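Putative hydantoin racemase (Klebsiella pneumoniae subsp. pneumoniae, PDB 3QVL) is an allantoin racemase of the HyuE family that probably also interconverts the D and L forms of 5-monosubstituted hydantoins. Local coordinates at residues P93-A105 and I201-L214. Numbering follows the deposited sequence.
Sequences PVIGIAEAAMHMA and IDGVSAAVKMVESL
Buried, apolar packing sets strand 94-96 and helix 97-105 against helix 203-214 between the two sheets of the subunit, with Ala100 and Gly203 at its centre; the two helices cross at 85°, their axes 7.5 Å apart. Ala100 is the knob: its methyl sits in a hole formed by Gly203, Ala206, Ala207 and Met210, with CB 3.5 Å from Ala207 N. At the N-terminal ends of both helices the backbones themselves touch, Ile97 O taking a CA-H...O contact from Gly203 CA at 3.2 Å. The same turn of helix 203-214 has Asp202 as its N-cap. On one flank, Ile201 lays CD1 against the backbone of Ala105, 3.5 Å from its CA. On another, Met104 and Met210, both bent at chi2 and chi3, reach toward each other tip to tip, their CE methyls 3.5 Å apart. Strand 94-96 runs nearly antiparallel to helix 203-214 and presses Ile95 onto it: Ile95 and Val211 slide past each other in opposite directions, Ile95 CG1, set anti to the carbonyl carbon (chi1 -51°), lying 3.7 Å from Val211 CG2, while Ile95 and Leu214 meet tip to tip, CD1 to CD1 3.8 Å. Ile97 CG2 packs on Gly203 O (3.5 Å), and its side chain lies about 4 Å from the bound [(4R)-2,5-dioxoimidazolidin-4-yl]acetic acid. A helix following one parallel sheet thus packs against the edge strand of the other, joining the two halves of the alpha/beta fold of the Asp/Glu/hydantoin racemases beside the ligand pocket.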
loop_
_atom_site.group_PDB
_atom_site.type_symbol
_atom_site.label_atom_id
_atom_site.label_comp_id
_atom_site.label_asym_id
_atom_site.label_seq_id
_atom_site.Cartn_x
_atom_site.Cartn_y
_atom_site.Cartn_z
ATOM N N PRO A 93 24.555 12.087 -13.326
ATOM C CA PRO A 93 23.525 11.137 -12.908
ATOM C C PRO A 93 24.024 9.692 -12.869
ATOM O O PRO A 93 24.895 9.311 -13.656
ATOM C CB PRO A 93 22.443 11.295 -13.982
ATOM C CG PRO A 93 23.151 11.864 -15.160
ATOM C CD PRO A 93 24.198 12.760 -14.588
ATOM N N VAL A 94 23.476 8.913 -11.939
ATOM C CA VAL A 94 23.792 7.492 -11.811
ATOM C C VAL A 94 22.501 6.691 -11.953
ATOM O O VAL A 94 21.551 6.894 -11.193
ATOM C CB VAL A 94 24.467 7.160 -10.456
ATOM C CG1 VAL A 94 24.910 5.704 -10.423
ATOM C CG2 VAL A 94 25.657 8.075 -10.196
ATOM N N ILE A 95 22.476 5.788 -12.930
ATOM C CA ILE A 95 21.289 4.983 -13.218
ATOM C C ILE A 95 21.584 3.495 -13.040
ATOM O O ILE A 95 22.553 2.973 -13.595
ATOM C CB ILE A 95 20.743 5.248 -14.656
ATOM C CG1 ILE A 95 20.566 6.753 -14.925
ATOM C CG2 ILE A 95 19.442 4.478 -14.907
ATOM C CD1 ILE A 95 19.566 7.466 -14.013
ATOM N N GLY A 96 20.748 2.822 -12.252
ATOM C CA GLY A 96 20.840 1.374 -12.089
ATOM C C GLY A 96 20.153 0.662 -13.237
ATOM O O GLY A 96 19.216 1.199 -13.835
ATOM N N ILE A 97 20.610 -0.549 -13.553
ATOM C CA ILE A 97 20.034 -1.296 -14.676
ATOM C C ILE A 97 18.664 -1.908 -14.369
ATOM O O ILE A 97 17.827 -2.020 -15.262
ATOM C CB ILE A 97 21.005 -2.349 -15.285
ATOM C CG1 ILE A 97 21.377 -3.434 -14.270
ATOM C CG2 ILE A 97 22.235 -1.657 -15.868
ATOM C CD1 ILE A 97 21.797 -4.747 -14.914
ATOM N N ALA A 98 18.440 -2.293 -13.115
ATOM C CA ALA A 98 17.119 -2.747 -12.684
ATOM C C ALA A 98 16.138 -1.584 -12.767
ATOM O O ALA A 98 15.044 -1.721 -13.315
ATOM C CB ALA A 98 17.170 -3.304 -11.275
ATOM N N GLU A 99 16.560 -0.442 -12.228
ATOM C CA GLU A 99 15.803 0.804 -12.276
ATOM C C GLU A 99 15.387 1.149 -13.707
ATOM O O GLU A 99 14.204 1.351 -13.982
ATOM C CB GLU A 99 16.642 1.934 -11.667
ATOM C CG GLU A 99 16.003 3.318 -11.702
ATOM C CD GLU A 99 16.970 4.419 -11.301
ATOM O OE1 GLU A 99 18.186 4.288 -11.566
ATOM O OE2 GLU A 99 16.514 5.426 -10.721
ATOM N N ALA A 100 16.366 1.192 -14.609
ATOM C CA ALA A 100 16.135 1.572 -16.002
ATOM C C ALA A 100 15.227 0.594 -16.748
ATOM O O ALA A 100 14.338 1.018 -17.486
ATOM C CB ALA A 100 17.453 1.733 -16.730
ATOM N N ALA A 101 15.452 -0.705 -16.547
ATOM C CA ALA A 101 14.658 -1.746 -17.206
ATOM C C ALA A 101 13.193 -1.708 -16.775
ATOM O O ALA A 101 12.295 -1.840 -17.609
ATOM C CB ALA A 101 15.253 -3.121 -16.949
ATOM N N MET A 102 12.966 -1.527 -15.475
ATOM C CA MET A 102 11.615 -1.420 -14.921
ATOM C C MET A 102 10.908 -0.161 -15.419
ATOM O O MET A 102 9.728 -0.209 -15.772
ATOM C CB MET A 102 11.651 -1.434 -13.391
ATOM C CG MET A 102 12.045 -2.767 -12.776
ATOM S SD MET A 102 12.284 -2.632 -10.994
ATOM C CE MET A 102 12.937 -4.255 -10.613
ATOM N N HIS A 103 11.636 0.957 -15.440
ATOM C CA HIS A 103 11.119 2.227 -15.955
ATOM C C HIS A 103 10.665 2.107 -17.411
ATOM O O HIS A 103 9.576 2.567 -17.762
ATOM C CB HIS A 103 12.167 3.340 -15.816
ATOM C CG HIS A 103 12.158 4.021 -14.482
ATOM N ND1 HIS A 103 12.666 3.439 -13.341
ATOM C CD2 HIS A 103 11.718 5.247 -14.112
ATOM C CE1 HIS A 103 12.528 4.271 -12.324
ATOM N NE2 HIS A 103 11.952 5.375 -12.765
ATOM N N MET A 104 11.498 1.481 -18.243
ATOM C CA MET A 104 11.184 1.273 -19.660
ATOM C C MET A 104 9.994 0.340 -19.858
ATOM O O MET A 104 9.178 0.553 -20.757
ATOM C CB MET A 104 12.397 0.727 -20.424
ATOM C CG MET A 104 13.587 1.675 -20.544
ATOM S SD MET A 104 13.265 3.215 -21.424
ATOM C CE MET A 104 12.760 4.277 -20.073
ATOM N N ALA A 105 9.906 -0.687 -19.014
ATOM C CA ALA A 105 8.842 -1.689 -19.099
ATOM C C ALA A 105 7.450 -1.091 -18.930
ATOM O O ALA A 105 6.511 -1.496 -19.618
ATOM C CB ALA A 105 9.072 -2.795 -18.082
ATOM N N ILE A 201 13.467 -6.470 -22.345
ATOM C CA ILE A 201 14.232 -5.276 -21.996
ATOM C C ILE A 201 15.514 -5.567 -21.221
ATOM O O ILE A 201 15.495 -6.241 -20.188
ATOM C CB ILE A 201 13.344 -4.247 -21.243
ATOM C CG1 ILE A 201 12.170 -3.826 -22.136
ATOM C CG2 ILE A 201 14.157 -3.021 -20.814
ATOM C CD1 ILE A 201 10.958 -3.337 -21.386
ATOM N N ASP A 202 16.621 -5.055 -21.751
ATOM C CA ASP A 202 17.910 -5.079 -21.077
ATOM C C ASP A 202 18.146 -3.743 -20.382
ATOM O O ASP A 202 18.093 -2.684 -21.015
ATOM C CB ASP A 202 19.033 -5.362 -22.082
ATOM C CG ASP A 202 20.389 -4.869 -21.607
ATOM O OD1 ASP A 202 20.769 -5.163 -20.454
ATOM O OD2 ASP A 202 21.079 -4.189 -22.394
ATOM N N GLY A 203 18.417 -3.808 -19.082
ATOM C CA GLY A 203 18.656 -2.619 -18.273
ATOM C C GLY A 203 19.935 -1.869 -18.592
ATOM O O GLY A 203 20.007 -0.658 -18.385
ATOM N N VAL A 204 20.946 -2.584 -19.085
ATOM C CA VAL A 204 22.226 -1.968 -19.453
ATOM C C VAL A 204 22.019 -0.921 -20.546
ATOM O O VAL A 204 22.366 0.249 -20.368
ATOM C CB VAL A 204 23.278 -3.021 -19.901
ATOM C CG1 VAL A 204 24.564 -2.341 -20.361
ATOM C CG2 VAL A 204 23.570 -4.003 -18.773
ATOM N N SER A 205 21.439 -1.352 -21.662
ATOM C CA SER A 205 21.147 -0.470 -22.786
ATOM C C SER A 205 20.180 0.650 -22.390
ATOM O O SER A 205 20.368 1.803 -22.779
ATOM C CB SER A 205 20.600 -1.276 -23.968
ATOM O OG SER A 205 19.429 -1.989 -23.611
ATOM N N ALA A 206 19.163 0.300 -21.601
ATOM C CA ALA A 206 18.168 1.259 -21.120
ATOM C C ALA A 206 18.783 2.354 -20.249
ATOM O O ALA A 206 18.447 3.531 -20.399
ATOM C CB ALA A 206 17.058 0.537 -20.368
ATOM N N ALA A 207 19.687 1.961 -19.352
ATOM C CA ALA A 207 20.352 2.902 -18.447
ATOM C C ALA A 207 21.250 3.878 -19.200
ATOM O O ALA A 207 21.316 5.057 -18.851
ATOM C CB ALA A 207 21.142 2.157 -17.382
ATOM N N VAL A 208 21.930 3.379 -20.231
ATOM C CA VAL A 208 22.753 4.215 -21.109
ATOM C C VAL A 208 21.898 5.318 -21.737
ATOM O O VAL A 208 22.293 6.487 -21.749
ATOM C CB VAL A 208 23.471 3.372 -22.199
ATOM C CG1 VAL A 208 24.089 4.260 -23.278
ATOM C CG2 VAL A 208 24.541 2.492 -21.566
ATOM N N LYS A 209 20.719 4.941 -22.228
ATOM C CA LYS A 209 19.797 5.895 -22.845
ATOM C C LYS A 209 19.242 6.901 -21.835
ATOM O O LYS A 209 18.984 8.052 -22.187
ATOM C CB LYS A 209 18.650 5.177 -23.569
ATOM C CG LYS A 209 19.070 4.153 -24.638
ATOM C CD LYS A 209 20.165 4.651 -25.585
ATOM C CE LYS A 209 19.646 5.646 -26.610
ATOM N NZ LYS A 209 20.749 6.116 -27.499
ATOM N N MET A 210 19.069 6.463 -20.587
ATOM C CA MET A 210 18.603 7.348 -19.514
ATOM C C MET A 210 19.645 8.405 -19.162
ATOM O O MET A 210 19.306 9.575 -18.973
ATOM C CB MET A 210 18.198 6.553 -18.266
ATOM C CG MET A 210 16.948 5.683 -18.419
ATOM S SD MET A 210 15.495 6.528 -19.088
ATOM C CE MET A 210 15.660 6.153 -20.836
ATOM N N VAL A 211 20.907 7.985 -19.079
ATOM C CA VAL A 211 22.018 8.907 -18.830
ATOM C C VAL A 211 22.120 9.933 -19.961
ATOM O O VAL A 211 22.197 11.135 -19.704
ATOM C CB VAL A 211 23.368 8.163 -18.641
ATOM C CG1 VAL A 211 24.516 9.155 -18.508
ATOM C CG2 VAL A 211 23.320 7.259 -17.419
ATOM N N GLU A 212 22.099 9.450 -21.204
ATOM C CA GLU A 212 22.124 10.317 -22.387
ATOM C C GLU A 212 20.974 11.321 -22.379
ATOM O O GLU A 212 21.168 12.494 -22.702
ATOM C CB GLU A 212 22.068 9.488 -23.671
ATOM C CG GLU A 212 23.370 8.790 -24.031
ATOM C CD GLU A 212 23.236 7.879 -25.238
ATOM O OE1 GLU A 212 22.105 7.450 -25.545
ATOM O OE2 GLU A 212 24.263 7.586 -25.881
ATOM N N SER A 213 19.786 10.848 -22.006
ATOM C CA SER A 213 18.595 11.691 -21.926
ATOM C C SER A 213 18.742 12.793 -20.880
ATOM O O SER A 213 18.476 13.960 -21.169
ATOM C CB SER A 213 17.354 10.844 -21.635
ATOM O OG SER A 213 17.092 9.949 -22.701
ATOM N N LEU A 214 19.178 12.419 -19.677
ATOM C CA LEU A 214 19.365 13.376 -18.585
ATOM C C LEU A 214 20.426 14.430 -18.907
ATOM O O LEU A 214 20.251 15.607 -18.588
ATOM C CB LEU A 214 19.691 12.652 -17.273
ATOM C CG LEU A 214 18.537 11.891 -16.606
ATOM C CD1 LEU A 214 19.060 10.895 -15.583
ATOM C CD2 LEU A 214 17.525 12.838 -15.967
#